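Local coordinates for protein glucoamylase (Thermoanaerobacterium thermosaccharolyticum, PDB 1LF6) that hydrolyses terminal alpha-1,4-linked glucose residues successively from the non-reducing ends of glucan chains, releasing beta-D-glucose, as a family 15 glucoamylase, at residues N295-S301 with Y659-F663; I402-Y406 with C457-I461; F536-V540 with I552-L556. All coordinates share one frame; numbering follows the deposited sequence.

Interaction 1: N295-S301 with Y659-F663; sequences NSLYYNS and YVILF
Leu297 and Tyr659 meet methyl to ring. CD2 of Leu297 stands over the centre of the Tyr659 ring, 3.6 Å from the centroid and 14° off the normal, a CH-pi contact. The opposite face of the same ring carries CB of Phe663, one helical turn further along, so the phenol is held flat between the leucine and its own helix. With CG anti to the backbone N, Tyr659 reaches across to the first turn of helix 296-306, and its OH hydrogen-bonds to Glu625 of helix 618-627.

Beside it, Tyr298 offers its ring edge to Val660, CE1 lying 3.8 Å from CG1. The rings of Tyr298 and Phe663 form an oblique pair, with centroids 5.8 Å apart and planes inclined by 32°. The other valine methyl, CG2, packs 3.6 Å from CB of Ser301. That serine turns its hydroxyl back to Leu297 O, giving the carbonyl two donors, Ser301 N and Ser301 OG, on opposite faces of its plane.

The two segments run roughly antiparallel, at 141°, in the helical (alpha/alpha) barrel. Helix 618-627 borders the contact near Tyr659 through Met624 and Glu625, while Ala355 of helix 342-355 meets Tyr298.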
ATOM      1  N   ASN A 295      -6.963  18.998  -6.249  1.00 25.21           N
ATOM      2  CA  ASN A 295      -6.532  18.490  -7.546  1.00 24.14           C
ATOM      3  C   ASN A 295      -6.701  16.979  -7.692  1.00 23.44           C
ATOM      4  O   ASN A 295      -7.184  16.302  -6.783  1.00 24.85           O
ATOM      5  CB  ASN A 295      -5.073  18.888  -7.805  1.00 24.08           C
ATOM      6  CG  ASN A 295      -4.110  18.287  -6.793  1.00 23.63           C
ATOM      7  OD1 ASN A 295      -2.926  18.621  -6.773  1.00 23.61           O
ATOM      8  ND2 ASN A 295      -4.613  17.398  -5.951  1.00 21.77           N
ATOM      9  N   SER A 296      -6.296  16.452  -8.840  1.00 22.88           N
ATOM     10  CA  SER A 296      -6.435  15.027  -9.108  1.00 23.72           C
ATOM     11  C   SER A 296      -5.666  14.136  -8.142  1.00 20.74           C
ATOM     12  O   SER A 296      -6.190  13.123  -7.676  1.00 20.82           O
ATOM     13  CB  SER A 296      -6.009  14.716 -10.545  1.00 26.05           C
ATOM     14  OG  SER A 296      -4.631  14.977 -10.736  1.00 34.00           O
ATOM     15  N   LEU A 297      -4.428  14.500  -7.834  1.00 20.60           N
ATOM     16  CA  LEU A 297      -3.635  13.678  -6.925  1.00 19.46           C
ATOM     17  C   LEU A 297      -4.265  13.648  -5.543  1.00 18.87           C
ATOM     18  O   LEU A 297      -4.181  12.642  -4.844  1.00 19.58           O
ATOM     19  CB  LEU A 297      -2.193  14.188  -6.843  1.00 16.81           C
ATOM     20  CG  LEU A 297      -1.204  13.300  -6.079  1.00 19.35           C
ATOM     21  CD1 LEU A 297      -1.284  11.865  -6.580  1.00 16.21           C
ATOM     22  CD2 LEU A 297       0.205  13.843  -6.255  1.00 18.90           C
ATOM     23  N   TYR A 298      -4.901  14.750  -5.153  1.00 18.57           N
ATOM     24  CA  TYR A 298      -5.563  14.829  -3.854  1.00 18.38           C
ATOM     25  C   TYR A 298      -6.694  13.807  -3.816  1.00 17.94           C
ATOM     26  O   TYR A 298      -6.778  12.990  -2.903  1.00 18.10           O
ATOM     27  CB  TYR A 298      -6.132  16.233  -3.639  1.00 19.74           C
ATOM     28  CG  TYR A 298      -7.154  16.344  -2.527  1.00 19.16           C
ATOM     29  CD1 TYR A 298      -6.771  16.281  -1.189  1.00 18.47           C
ATOM     30  CD2 TYR A 298      -8.504  16.554  -2.815  1.00 19.68           C
ATOM     31  CE1 TYR A 298      -7.708  16.435  -0.160  1.00 20.89           C
ATOM     32  CE2 TYR A 298      -9.450  16.709  -1.795  1.00 18.92           C
ATOM     33  CZ  TYR A 298      -9.046  16.655  -0.472  1.00 19.60           C
ATOM     34  OH  TYR A 298      -9.968  16.862   0.532  1.00 19.69           O
ATOM     35  N   TYR A 299      -7.571  13.858  -4.810  1.00 18.90           N
ATOM     36  CA  TYR A 299      -8.680  12.917  -4.864  1.00 17.78           C
ATOM     37  C   TYR A 299      -8.166  11.487  -5.049  1.00 17.01           C
ATOM     38  O   TYR A 299      -8.655  10.552  -4.406  1.00 17.28           O
ATOM     39  CB  TYR A 299      -9.639  13.310  -5.996  1.00 18.97           C
ATOM     40  CG  TYR A 299     -10.485  14.524  -5.669  1.00 18.66           C
ATOM     41  CD1 TYR A 299     -11.448  14.473  -4.663  1.00 22.36           C
ATOM     42  CD2 TYR A 299     -10.314  15.728  -6.354  1.00 20.24           C
ATOM     43  CE1 TYR A 299     -12.228  15.599  -4.341  1.00 22.87           C
ATOM     44  CE2 TYR A 299     -11.085  16.860  -6.040  1.00 23.11           C
ATOM     45  CZ  TYR A 299     -12.039  16.784  -5.032  1.00 22.96           C
ATOM     46  OH  TYR A 299     -12.794  17.898  -4.722  1.00 24.21           O
ATOM     47  N   ASN A 300      -7.174  11.313  -5.916  1.00 15.88           N
ATOM     48  CA  ASN A 300      -6.620   9.981  -6.146  1.00 16.40           C
ATOM     49  C   ASN A 300      -6.113   9.414  -4.823  1.00 16.49           C
ATOM     50  O   ASN A 300      -6.423   8.273  -4.467  1.00 16.71           O
ATOM     51  CB  ASN A 300      -5.469  10.034  -7.167  1.00 14.54           C
ATOM     52  CG  ASN A 300      -5.027   8.646  -7.629  1.00 16.75           C
ATOM     53  OD1 ASN A 300      -3.848   8.299  -7.552  1.00 19.67           O
ATOM     54  ND2 ASN A 300      -5.972   7.854  -8.114  1.00 13.86           N
ATOM     55  N   SER A 301      -5.342  10.216  -4.090  1.00 15.65           N
ATOM     56  CA  SER A 301      -4.796   9.779  -2.808  1.00 16.34           C
ATOM     57  C   SER A 301      -5.900   9.399  -1.821  1.00 16.86           C
ATOM     58  O   SER A 301      -5.820   8.360  -1.171  1.00 16.20           O
ATOM     59  CB  SER A 301      -3.926  10.884  -2.191  1.00 14.91           C
ATOM     60  OG  SER A 301      -2.830  11.198  -3.037  1.00 14.08           O
ATOM     61  N   TYR A 659       1.053  13.398   1.363  1.00 15.88           N
ATOM     62  CA  TYR A 659       0.813  14.328   0.261  1.00 15.76           C
ATOM     63  C   TYR A 659      -0.464  15.127   0.498  1.00 14.49           C
ATOM     64  O   TYR A 659      -0.490  16.341   0.306  1.00 16.88           O
ATOM     65  CB  TYR A 659       0.705  13.610  -1.095  1.00 15.74           C
ATOM     66  CG  TYR A 659       0.245  14.553  -2.191  1.00 15.62           C
ATOM     67  CD1 TYR A 659      -1.111  14.690  -2.498  1.00 14.00           C
ATOM     68  CD2 TYR A 659       1.150  15.393  -2.839  1.00 14.95           C
ATOM     69  CE1 TYR A 659      -1.553  15.644  -3.414  1.00 17.33           C
ATOM     70  CE2 TYR A 659       0.716  16.353  -3.757  1.00 16.58           C
ATOM     71  CZ  TYR A 659      -0.636  16.472  -4.035  1.00 17.29           C
ATOM     72  OH  TYR A 659      -1.074  17.430  -4.919  1.00 20.34           O
ATOM     73  N   VAL A 660      -1.524  14.441   0.907  1.00 15.72           N
ATOM     74  CA  VAL A 660      -2.797  15.103   1.177  1.00 15.17           C
ATOM     75  C   VAL A 660      -2.624  16.192   2.235  1.00 15.40           C
ATOM     76  O   VAL A 660      -3.042  17.333   2.037  1.00 14.15           O
ATOM     77  CB  VAL A 660      -3.853  14.083   1.660  1.00 15.40           C
ATOM     78  CG1 VAL A 660      -5.106  14.799   2.158  1.00 16.86           C
ATOM     79  CG2 VAL A 660      -4.210  13.156   0.524  1.00 14.89           C
ATOM     80  N   ILE A 661      -1.995  15.839   3.353  1.00 15.88           N
ATOM     81  CA  ILE A 661      -1.782  16.789   4.439  1.00 15.78           C
ATOM     82  C   ILE A 661      -0.888  17.958   4.025  1.00 15.52           C
ATOM     83  O   ILE A 661      -1.123  19.099   4.429  1.00 16.44           O
ATOM     84  CB  ILE A 661      -1.190  16.065   5.678  1.00 17.55           C
ATOM     85  CG1 ILE A 661      -2.246  15.117   6.259  1.00 19.04           C
ATOM     86  CG2 ILE A 661      -0.752  17.070   6.731  1.00 18.27           C
ATOM     87  CD1 ILE A 661      -1.706  14.104   7.248  1.00 20.35           C
ATOM     88  N   LEU A 662       0.129  17.680   3.211  1.00 13.03           N
ATOM     89  CA  LEU A 662       1.045  18.724   2.743  1.00 13.03           C
ATOM     90  C   LEU A 662       0.329  19.662   1.778  1.00 13.57           C
ATOM     91  O   LEU A 662       0.424  20.884   1.887  1.00 15.54           O
ATOM     92  CB  LEU A 662       2.246  18.095   2.033  1.00 12.40           C
ATOM     93  CG  LEU A 662       3.182  19.077   1.328  1.00 12.21           C
ATOM     94  CD1 LEU A 662       3.742  20.052   2.352  1.00 11.76           C
ATOM     95  CD2 LEU A 662       4.298  18.319   0.620  1.00 11.14           C
ATOM     96  N   PHE A 663      -0.375  19.065   0.822  1.00 15.73           N
ATOM     97  CA  PHE A 663      -1.138  19.800  -0.174  1.00 16.27           C
ATOM     98  C   PHE A 663      -2.077  20.792   0.515  1.00 16.24           C
ATOM     99  O   PHE A 663      -2.102  21.976   0.180  1.00 18.29           O
ATOM    100  CB  PHE A 663      -1.948  18.808  -1.020  1.00 16.16           C
ATOM    101  CG  PHE A 663      -2.897  19.459  -1.987  1.00 18.02           C
ATOM    102  CD1 PHE A 663      -2.421  20.111  -3.114  1.00 19.28           C
ATOM    103  CD2 PHE A 663      -4.270  19.433  -1.757  1.00 19.06           C
ATOM    104  CE1 PHE A 663      -3.299  20.735  -4.006  1.00 21.78           C
ATOM    105  CE2 PHE A 663      -5.157  20.049  -2.634  1.00 19.23           C
ATOM    106  CZ  PHE A 663      -4.672  20.701  -3.761  1.00 21.14           C
TER

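Interaction 2: I402-Y406 with C457-I461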
ATOM      1  N   ILE A 402      -3.297   8.033  21.103  1.00 15.94           N
ATOM      2  CA  ILE A 402      -3.723   9.001  22.109  1.00 16.86           C
ATOM      3  C   ILE A 402      -3.859  10.367  21.451  1.00 16.91           C
ATOM      4  O   ILE A 402      -4.825  11.086  21.689  1.00 18.15           O
ATOM      5  CB  ILE A 402      -2.703   9.155  23.265  1.00 15.96           C
ATOM      6  CG1 ILE A 402      -2.492   7.824  23.986  1.00 15.83           C
ATOM      7  CG2 ILE A 402      -3.205  10.221  24.240  1.00 14.27           C
ATOM      8  CD1 ILE A 402      -1.402   7.879  25.053  1.00 15.54           C
ATOM      9  N   ILE A 403      -2.874  10.719  20.630  1.00 16.18           N
ATOM     10  CA  ILE A 403      -2.877  11.999  19.938  1.00 14.92           C
ATOM     11  C   ILE A 403      -4.100  12.095  19.025  1.00 15.51           C
ATOM     12  O   ILE A 403      -4.725  13.150  18.928  1.00 15.33           O
ATOM     13  CB  ILE A 403      -1.579  12.185  19.111  1.00 16.05           C
ATOM     14  CG1 ILE A 403      -0.362  12.104  20.046  1.00 15.38           C
ATOM     15  CG2 ILE A 403      -1.593  13.533  18.387  1.00 13.43           C
ATOM     16  CD1 ILE A 403       0.970  12.133  19.331  1.00 15.61           C
ATOM     17  N   LEU A 404      -4.443  10.986  18.371  1.00 13.64           N
ATOM     18  CA  LEU A 404      -5.598  10.948  17.480  1.00 13.74           C
ATOM     19  C   LEU A 404      -6.893  11.096  18.297  1.00 14.94           C
ATOM     20  O   LEU A 404      -7.822  11.771  17.875  1.00 14.60           O
ATOM     21  CB  LEU A 404      -5.623   9.628  16.699  1.00 12.07           C
ATOM     22  CG  LEU A 404      -6.726   9.447  15.650  1.00 11.37           C
ATOM     23  CD1 LEU A 404      -6.670  10.557  14.629  1.00 10.03           C
ATOM     24  CD2 LEU A 404      -6.558   8.086  14.966  1.00 11.41           C
ATOM     25  N   SER A 405      -6.946  10.457  19.462  1.00 15.85           N
ATOM     26  CA  SER A 405      -8.118  10.549  20.317  1.00 18.21           C
ATOM     27  C   SER A 405      -8.363  12.012  20.670  1.00 19.70           C
ATOM     28  O   SER A 405      -9.504  12.474  20.736  1.00 19.56           O
ATOM     29  CB  SER A 405      -7.912   9.736  21.597  1.00 17.58           C
ATOM     30  OG  SER A 405      -7.927   8.349  21.320  1.00 19.71           O
ATOM     31  N   TYR A 406      -7.277  12.742  20.888  1.00 20.61           N
ATOM     32  CA  TYR A 406      -7.367  14.150  21.226  1.00 21.48           C
ATOM     33  C   TYR A 406      -7.898  14.993  20.067  1.00 21.19           C
ATOM     34  O   TYR A 406      -8.792  15.814  20.248  1.00 20.94           O
ATOM     35  CB  TYR A 406      -5.998  14.678  21.660  1.00 22.58           C
ATOM     36  CG  TYR A 406      -5.913  16.183  21.633  1.00 25.69           C
ATOM     37  CD1 TYR A 406      -5.306  16.845  20.567  1.00 25.86           C
ATOM     38  CD2 TYR A 406      -6.503  16.949  22.638  1.00 27.64           C
ATOM     39  CE1 TYR A 406      -5.294  18.228  20.496  1.00 29.30           C
ATOM     40  CE2 TYR A 406      -6.498  18.335  22.577  1.00 29.50           C
ATOM     41  CZ  TYR A 406      -5.897  18.965  21.502  1.00 31.02           C
ATOM     42  OH  TYR A 406      -5.931  20.332  21.419  1.00 36.40           O
ATOM     43  N   CYS A 457      -1.380  15.052  25.385  1.00 16.80           N
ATOM     44  CA  CYS A 457      -2.760  14.863  24.944  1.00 18.36           C
ATOM     45  C   CYS A 457      -3.503  13.981  25.951  1.00 18.75           C
ATOM     46  O   CYS A 457      -4.699  14.161  26.183  1.00 19.38           O
ATOM     47  CB  CYS A 457      -2.811  14.216  23.554  1.00 16.88           C
ATOM     48  SG  CYS A 457      -2.116  15.226  22.219  1.00 17.79           S
ATOM     49  N   ALA A 458      -2.785  13.034  26.553  1.00 18.57           N
ATOM     50  CA  ALA A 458      -3.387  12.139  27.535  1.00 19.50           C
ATOM     51  C   ALA A 458      -3.794  12.929  28.770  1.00 19.97           C
ATOM     52  O   ALA A 458      -4.827  12.659  29.378  1.00 19.95           O
ATOM     53  CB  ALA A 458      -2.412  11.034  27.918  1.00 18.68           C
ATOM     54  N   ALA A 459      -2.968  13.902  29.137  1.00 20.16           N
ATOM     55  CA  ALA A 459      -3.244  14.743  30.295  1.00 22.95           C
ATOM     56  C   ALA A 459      -4.482  15.593  30.024  1.00 23.09           C
ATOM     57  O   ALA A 459      -5.314  15.790  30.910  1.00 24.74           O
ATOM     58  CB  ALA A 459      -2.049  15.637  30.587  1.00 22.75           C
ATOM     59  N   TYR A 460      -4.596  16.089  28.798  1.00 22.99           N
ATOM     60  CA  TYR A 460      -5.734  16.913  28.398  1.00 24.97           C
ATOM     61  C   TYR A 460      -7.021  16.104  28.506  1.00 25.21           C
ATOM     62  O   TYR A 460      -8.013  16.565  29.067  1.00 25.15           O
ATOM     63  CB  TYR A 460      -5.569  17.379  26.952  1.00 24.62           C
ATOM     64  CG  TYR A 460      -6.706  18.247  26.451  1.00 25.76           C
ATOM     65  CD1 TYR A 460      -6.668  19.633  26.603  1.00 25.35           C
ATOM     66  CD2 TYR A 460      -7.818  17.683  25.821  1.00 26.32           C
ATOM     67  CE1 TYR A 460      -7.707  20.438  26.139  1.00 27.47           C
ATOM     68  CE2 TYR A 460      -8.864  18.479  25.354  1.00 27.75           C
ATOM     69  CZ  TYR A 460      -8.801  19.856  25.514  1.00 27.74           C
ATOM     70  OH  TYR A 460      -9.827  20.650  25.050  1.00 28.25           O
ATOM     71  N   ILE A 461      -6.995  14.896  27.952  1.00 25.23           N
ATOM     72  CA  ILE A 461      -8.160  14.019  27.978  1.00 25.20           C
ATOM     73  C   ILE A 461      -8.493  13.586  29.404  1.00 26.23           C
ATOM     74  O   ILE A 461      -9.664  13.443  29.754  1.00 25.99           O
ATOM     75  CB  ILE A 461      -7.937  12.769  27.105  1.00 23.18           C
ATOM     76  CG1 ILE A 461      -7.751  13.186  25.643  1.00 22.72           C
ATOM     77  CG2 ILE A 461      -9.120  11.819  27.244  1.00 22.95           C
ATOM     78  CD1 ILE A 461      -7.430  12.032  24.711  1.00 23.24           C
TER
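Cys457 projects into the angle between Ile403 and Tyr406, and the contact is closely packed round it. Its CB lies 3.7 Å from CB of Tyr406, while SG sits obliquely beside the phenol ring, 4.5 Å from the centroid and 38° off the normal, a sulfur-aromatic contact. Next to it, CG2 of Ile402 rests 3.8 Å from CB of Ala458. The delta methyl of Ile461 fills in next to Ser405, CD1 to CB 3.9 Å, at the end of an extended side chain.

Tyr460 forms the more open border, being the one contacting residue that is partly exposed. Even there the approach is specific: Tyr406 directs its CD2-CE2 edge at the Tyr460 face in a T-shaped pair, centroids 5.0 Å apart and planes at 88°. At the end of its ring the Tyr406 OH hydrogen-bonds to Asp676, outside the two segments.

Helices 395-407 and 445-464 of the barrel thus meet, their short segments inclined at 46°, without a hydrogen bond passing between the segments. Cohesion comes from methyl, sulfur and ring contacts, so the fit probably depends on shape, and the perpendicular tyrosines and the sulfur-aromatic contact are its more directional elements.

Interaction 3: F536-V540 with I552-L556; sequences FLELV and ILNTL
Phe536 lays its ring against Thr555, joining the chain at the short helix 538-541 to helix 550-562 in the family 15 (alpha/alpha) barrel. The phenylalanine CG lies between its backbone N and carbonyl carbon (chi1 79°), a placement that swings the ring out to the helix. There CG2 of Thr555 stands almost exactly on the ring axis, 3.3 Å from the centroid and 7° off the normal, a close CH-pi contact. CG of Leu537 lies over the opposite face, toward the rim, so the ring is sandwiched. The threonine rotamer divides its two branches: the methyl, anti to the backbone N, is given to the ring, while OG1 hydrogen-bonds to Lys551 O and Tyr502 N.

Ile552 takes a folded conformation, with chi1 and chi2 both near -65°, and its delta methyl becomes a shared contact point. CD1 lies 3.9 Å from CD2 of Phe536, 3.9 Å from CG1 of Val540 and 4.1 Å from CD1 of Leu539. Tyr609 of helix 600-612 adjoins this cluster, touching Leu537, Val540, Ile552 and Leu556, and Pro445 lies against Phe536. The Phe536 side chain is about 11 Å from that of Glu435, the probable proton acceptor, and no direct role follows from that distance. At the ring edge, near its plane, CD1 of Leu556 comes 3.3 Å from CZ of Phe536 and 3.7 Å from CD2 of Leu537.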
ATOM      1  N   PHE A 536      13.977  13.378  12.808  1.00 13.07           N
ATOM      2  CA  PHE A 536      14.062  14.311  13.922  1.00 13.64           C
ATOM      3  C   PHE A 536      13.085  15.459  13.697  1.00 13.53           C
ATOM      4  O   PHE A 536      12.680  16.121  14.650  1.00 13.88           O
ATOM      5  CB  PHE A 536      15.481  14.869  14.077  1.00 14.06           C
ATOM      6  CG  PHE A 536      15.814  15.961  13.103  1.00 15.57           C
ATOM      7  CD1 PHE A 536      16.112  15.665  11.777  1.00 15.28           C
ATOM      8  CD2 PHE A 536      15.813  17.294  13.510  1.00 14.28           C
ATOM      9  CE1 PHE A 536      16.403  16.677  10.868  1.00 13.29           C
ATOM     10  CE2 PHE A 536      16.101  18.313  12.609  1.00 13.47           C
ATOM     11  CZ  PHE A 536      16.397  18.006  11.281  1.00 14.35           C
ATOM     12  N   LEU A 537      12.705  15.691  12.444  1.00 12.04           N
ATOM     13  CA  LEU A 537      11.768  16.768  12.142  1.00 13.12           C
ATOM     14  C   LEU A 537      10.413  16.520  12.793  1.00 13.38           C
ATOM     15  O   LEU A 537       9.542  17.394  12.784  1.00 12.06           O
ATOM     16  CB  LEU A 537      11.599  16.951  10.625  1.00 11.94           C
ATOM     17  CG  LEU A 537      12.790  17.572   9.883  1.00 13.97           C
ATOM     18  CD1 LEU A 537      12.487  17.625   8.388  1.00 12.13           C
ATOM     19  CD2 LEU A 537      13.081  18.974  10.438  1.00 12.66           C
ATOM     20  N   GLU A 538      10.236  15.325  13.349  1.00 10.73           N
ATOM     21  CA  GLU A 538       8.993  14.985  14.030  1.00 13.53           C
ATOM     22  C   GLU A 538       8.852  15.883  15.250  1.00 13.69           C
ATOM     23  O   GLU A 538       7.739  16.156  15.709  1.00 10.38           O
ATOM     24  CB  GLU A 538       9.005  13.525  14.466  1.00 12.11           C
ATOM     25  CG  GLU A 538       8.732  12.551  13.339  1.00 16.21           C
ATOM     26  CD  GLU A 538       7.300  12.617  12.854  1.00 16.62           C
ATOM     27  OE1 GLU A 538       6.973  13.516  12.046  1.00 16.85           O
ATOM     28  OE2 GLU A 538       6.493  11.773  13.299  1.00 16.94           O
ATOM     29  N   LEU A 539       9.997  16.329  15.765  1.00 12.23           N
ATOM     30  CA  LEU A 539      10.041  17.214  16.923  1.00 14.26           C
ATOM     31  C   LEU A 539       9.235  18.478  16.641  1.00 13.91           C
ATOM     32  O   LEU A 539       8.451  18.917  17.478  1.00 15.32           O
ATOM     33  CB  LEU A 539      11.489  17.603  17.258  1.00 12.32           C
ATOM     34  CG  LEU A 539      12.393  16.549  17.912  1.00 11.55           C
ATOM     35  CD1 LEU A 539      13.850  16.978  17.775  1.00 12.36           C
ATOM     36  CD2 LEU A 539      12.011  16.365  19.383  1.00  8.29           C
ATOM     37  N   VAL A 540       9.431  19.061  15.463  1.00 15.09           N
ATOM     38  CA  VAL A 540       8.709  20.276  15.087  1.00 16.94           C
ATOM     39  C   VAL A 540       7.286  19.951  14.606  1.00 15.95           C
ATOM     40  O   VAL A 540       6.330  20.652  14.939  1.00 14.88           O
ATOM     41  CB  VAL A 540       9.471  21.059  13.985  1.00 18.57           C
ATOM     42  CG1 VAL A 540      10.917  21.327  14.428  1.00 15.89           C
ATOM     43  CG2 VAL A 540       9.464  20.286  12.692  1.00 23.03           C
ATOM     44  N   ILE A 552      17.604  22.471  15.666  1.00 16.24           N
ATOM     45  CA  ILE A 552      16.917  21.943  14.491  1.00 15.50           C
ATOM     46  C   ILE A 552      17.664  22.393  13.234  1.00 17.48           C
ATOM     47  O   ILE A 552      17.926  21.592  12.338  1.00 16.83           O
ATOM     48  CB  ILE A 552      15.459  22.465  14.406  1.00 14.90           C
ATOM     49  CG1 ILE A 552      14.627  21.877  15.554  1.00 13.77           C
ATOM     50  CG2 ILE A 552      14.852  22.130  13.040  1.00 13.10           C
ATOM     51  CD1 ILE A 552      14.507  20.364  15.523  1.00 14.58           C
ATOM     52  N   LEU A 553      18.005  23.678  13.170  1.00 19.57           N
ATOM     53  CA  LEU A 553      18.721  24.216  12.013  1.00 21.05           C
ATOM     54  C   LEU A 553      20.076  23.537  11.825  1.00 19.89           C
ATOM     55  O   LEU A 553      20.464  23.223  10.703  1.00 21.28           O
ATOM     56  CB  LEU A 553      18.905  25.734  12.163  1.00 22.54           C
ATOM     57  CG  LEU A 553      17.673  26.622  11.916  1.00 25.30           C
ATOM     58  CD1 LEU A 553      17.128  26.371  10.518  1.00 26.11           C
ATOM     59  CD2 LEU A 553      16.601  26.324  12.935  1.00 30.18           C
ATOM     60  N   ASN A 554      20.785  23.300  12.928  1.00 19.44           N
ATOM     61  CA  ASN A 554      22.090  22.652  12.872  1.00 19.21           C
ATOM     62  C   ASN A 554      21.967  21.243  12.297  1.00 19.40           C
ATOM     63  O   ASN A 554      22.798  20.804  11.501  1.00 17.23           O
ATOM     64  CB  ASN A 554      22.707  22.561  14.273  1.00 22.45           C
ATOM     65  CG  ASN A 554      23.255  23.890  14.771  1.00 23.81           C
ATOM     66  OD1 ASN A 554      23.569  24.037  15.954  1.00 24.88           O
ATOM     67  ND2 ASN A 554      23.384  24.856  13.872  1.00 26.72           N
ATOM     68  N   THR A 555      20.929  20.533  12.722  1.00 17.12           N
ATOM     69  CA  THR A 555      20.704  19.171  12.269  1.00 16.52           C
ATOM     70  C   THR A 555      20.388  19.180  10.776  1.00 16.54           C
ATOM     71  O   THR A 555      20.886  18.351  10.019  1.00 15.57           O
ATOM     72  CB  THR A 555      19.539  18.524  13.055  1.00 16.25           C
ATOM     73  OG1 THR A 555      19.804  18.623  14.461  1.00 16.33           O
ATOM     74  CG2 THR A 555      19.388  17.059  12.681  1.00 12.14           C
ATOM     75  N   LEU A 556      19.568  20.142  10.368  1.00 17.50           N
ATOM     76  CA  LEU A 556      19.175  20.297   8.975  1.00 17.80           C
ATOM     77  C   LEU A 556      20.412  20.385   8.071  1.00 19.30           C
ATOM     78  O   LEU A 556      20.451  19.787   6.993  1.00 17.17           O
ATOM     79  CB  LEU A 556      18.327  21.564   8.837  1.00 19.71           C
ATOM     80  CG  LEU A 556      16.890  21.490   8.315  1.00 26.25           C
ATOM     81  CD1 LEU A 556      16.162  20.292   8.876  1.00 26.84           C
ATOM     82  CD2 LEU A 556      16.165  22.782   8.691  1.00 25.14           C
TER

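How the interactions relate
From the N terminus, the chain first passes through the beta-rich region and then enters helix 296-306, where interaction 1 opens. Interaction 2 follows with 402-406 and closes a loop of 50 residues at 457-461, joining helix 395-407 to helix 445-464. Interaction 3 comes next in series, its two segments separated by 11 residues, linking segment 536-540 to helix 550-562. Both are nested inside the long loop that interaction 1 closes at 659-663, bringing the first and a late helix of the catalytic barrel together. The three sites are separate, with centres 24 to 27 Å apart and no touching atoms, although helix 445-464 carries part of interaction 2 and borders interaction 3 with its N-terminal end.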